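PDB 4CJD: neisseria adhesin A from Neisseria meningitidis, which probably adheres to human epithelial cells and induces their uptake of the bacterium, acting as a trimeric surface autotransporter. Local coordinates for residues I36-I39 against P44-R47. Sequence-based numbering, arbitrary orientation.
Sequences IYDI and PKGR. Unlike the reference sequence in segment 44-47: P44 (reference Ile), K45 (reference Thr), G46 (reference Arg), R47 (reference Lys).
In the head domain of this adhesin, strands 35-40 and 43-48 form an antiparallel beta hairpin, and I36-I39 meets P44-R47 along its two arms. I36 and R47 make one hydrogen-bonded pair: I36 N gives R47 O a nearly straight bond of 2.7 Å, and R47 N returns one to I36 O at 2.9 Å. Two residues on, D38 N reaches K45 O at 3.0 Å and K45 N reaches D38 O at 2.7 Å. P44, a proline with no N-H to give, suits its non-hydrogen-bonded place opposite I39, whose CD1 lies 4.2 Å from the proline CD.

Y37 faces G46 in the other such pair. With CG anti to its own carbonyl carbon (chi1 -74°), the tyrosine ring reaches across the glycine, its CD1 3.6 Å from G46 CA; lacking a side chain, G46 can accept the ring this close. On the other face, I36 and R47 run side by side. A chi1 of 70°, with CG between the backbone N and the carbonyl carbon, turns the arginine toward I36, and its extended chain carries the guanidinium out beside the isoleucine methyls, NH2 3.8 Å from CD1. A water lies within hydrogen-bonding distance of I36 O and K45 O and can bridge the two strands.

Helix 9-28 packs against the Y37 face: I39 and P44 touch V18, and Y37 meets Y21 edge-to-face. N22 ND2 bonds Y37 O at the outer edge of strand 35-40. A salt bridge from R47 to D53 joins the hairpin to helix 51-56.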
ATOM      1  N   ILE A  36     -15.997  -6.208  39.570  1.00 19.91           N
ATOM      2  CA  ILE A  36     -15.298  -7.407  39.134  1.00 19.45           C
ATOM      3  C   ILE A  36     -15.663  -8.525  40.144  1.00 26.07           C
ATOM      4  O   ILE A  36     -15.565  -8.311  41.343  1.00 26.54           O
ATOM      5  CB  ILE A  36     -13.803  -7.187  39.112  1.00 21.29           C
ATOM      6  CG1 ILE A  36     -13.406  -6.383  37.856  1.00 21.37           C
ATOM      7  CG2 ILE A  36     -13.042  -8.570  39.174  1.00 25.19           C
ATOM      8  CD1 ILE A  36     -11.944  -5.852  37.982  1.00 23.63           C
ATOM      9  N   TYR A  37     -16.124  -9.681  39.663  1.00 23.07           N
ATOM     10  CA  TYR A  37     -16.554 -10.763  40.556  1.00 24.50           C
ATOM     11  C   TYR A  37     -15.615 -11.959  40.491  1.00 24.75           C
ATOM     12  O   TYR A  37     -15.098 -12.310  39.431  1.00 20.94           O
ATOM     13  CB  TYR A  37     -17.957 -11.259  40.202  1.00 23.15           C
ATOM     14  CG  TYR A  37     -19.098 -10.363  40.571  1.00 27.37           C
ATOM     15  CD1 TYR A  37     -19.634 -10.373  41.859  1.00 29.12           C
ATOM     16  CD2 TYR A  37     -19.671  -9.529  39.627  1.00 32.07           C
ATOM     17  CE1 TYR A  37     -20.706  -9.540  42.201  1.00 31.02           C
ATOM     18  CE2 TYR A  37     -20.747  -8.713  39.946  1.00 32.04           C
ATOM     19  CZ  TYR A  37     -21.264  -8.733  41.223  1.00 36.40           C
ATOM     20  OH  TYR A  37     -22.319  -7.902  41.508  1.00 39.33           O
ATOM     21  N   ASP A  38     -15.429 -12.593  41.636  1.00 30.48           N
ATOM     22  CA  ASP A  38     -14.815 -13.907  41.701  1.00 30.38           C
ATOM     23  C   ASP A  38     -15.560 -14.716  42.743  1.00 29.42           C
ATOM     24  O   ASP A  38     -16.575 -14.276  43.280  1.00 31.83           O
ATOM     25  CB  ASP A  38     -13.326 -13.827  42.024  1.00 34.48           C
ATOM     26  CG  ASP A  38     -13.045 -13.340  43.450  1.00 42.65           C
ATOM     27  OD1 ASP A  38     -13.964 -12.857  44.159  1.00 44.95           O
ATOM     28  OD2 ASP A  38     -11.872 -13.443  43.863  1.00 47.43           O
ATOM     29  N   ILE A  39     -15.053 -15.908  43.002  1.00 32.37           N
ATOM     30  CA  ILE A  39     -15.661 -16.809  43.947  1.00 36.34           C
ATOM     31  C   ILE A  39     -14.724 -16.916  45.133  1.00 40.36           C
ATOM     32  O   ILE A  39     -13.523 -17.126  44.948  1.00 41.43           O
ATOM     33  CB  ILE A  39     -15.887 -18.194  43.327  1.00 35.44           C
ATOM     34  CG1 ILE A  39     -17.057 -18.168  42.337  1.00 31.39           C
ATOM     35  CG2 ILE A  39     -16.103 -19.225  44.423  1.00 32.65           C
ATOM     36  CD1 ILE A  39     -18.435 -18.226  43.022  1.00 32.61           C
ATOM     37  N   PRO A  44     -19.934 -15.822  45.550  1.00 36.95           N
ATOM     38  CA  PRO A  44     -19.517 -14.725  44.666  1.00 37.85           C
ATOM     39  C   PRO A  44     -19.141 -13.475  45.465  1.00 41.46           C
ATOM     40  O   PRO A  44     -19.814 -13.128  46.432  1.00 42.69           O
ATOM     41  CB  PRO A  44     -20.754 -14.471  43.803  1.00 34.70           C
ATOM     42  CG  PRO A  44     -21.878 -15.131  44.501  1.00 38.06           C
ATOM     43  CD  PRO A  44     -21.326 -16.237  45.314  1.00 38.68           C
ATOM     44  N   LYS A  45     -18.058 -12.820  45.069  1.00 42.17           N
ATOM     45  CA  LYS A  45     -17.573 -11.641  45.762  1.00 38.34           C
ATOM     46  C   LYS A  45     -17.233 -10.585  44.733  1.00 35.14           C
ATOM     47  O   LYS A  45     -16.501 -10.859  43.772  1.00 31.31           O
ATOM     48  CB  LYS A  45     -16.345 -11.967  46.616  1.00 40.16           C
ATOM     49  CG  LYS A  45     -15.842 -10.810  47.473  1.00 46.81           C
ATOM     50  CD  LYS A  45     -16.881 -10.366  48.491  1.00 57.90           C
ATOM     51  CE  LYS A  45     -16.269  -9.476  49.575  1.00 66.16           C
ATOM     52  NZ  LYS A  45     -15.882  -8.142  49.028  1.00 69.15           N
ATOM     53  N   GLY A  46     -17.775  -9.384  44.925  1.00 32.90           N
ATOM     54  CA  GLY A  46     -17.527  -8.300  43.997  1.00 32.75           C
ATOM     55  C   GLY A  46     -16.562  -7.286  44.567  1.00 29.89           C
ATOM     56  O   GLY A  46     -16.479  -7.128  45.765  1.00 29.07           O
ATOM     57  N   ARG A  47     -15.805  -6.613  43.695  1.00 31.91           N
ATOM     58  CA  ARG A  47     -15.011  -5.465  44.107  1.00 28.78           C
ATOM     59  C   ARG A  47     -14.945  -4.486  42.917  1.00 28.26           C
ATOM     60  O   ARG A  47     -15.163  -4.885  41.783  1.00 22.09           O
ATOM     61  CB  ARG A  47     -13.610  -5.905  44.555  1.00 29.00           C
ATOM     62  CG  ARG A  47     -12.776  -6.378  43.380  1.00 31.28           C
ATOM     63  CD  ARG A  47     -11.398  -6.904  43.805  1.00 31.38           C
ATOM     64  NE  ARG A  47     -10.733  -7.396  42.603  1.00 34.54           N
ATOM     65  CZ  ARG A  47     -10.116  -6.610  41.722  1.00 35.16           C
ATOM     66  NH1 ARG A  47     -10.071  -5.274  41.911  1.00 29.44           N
ATOM     67  NH2 ARG A  47      -9.549  -7.164  40.648  1.00 30.45           N
TER
HETATM   68  O   HOH W   1     -13.936  -9.996  43.336  1.00 31.49           O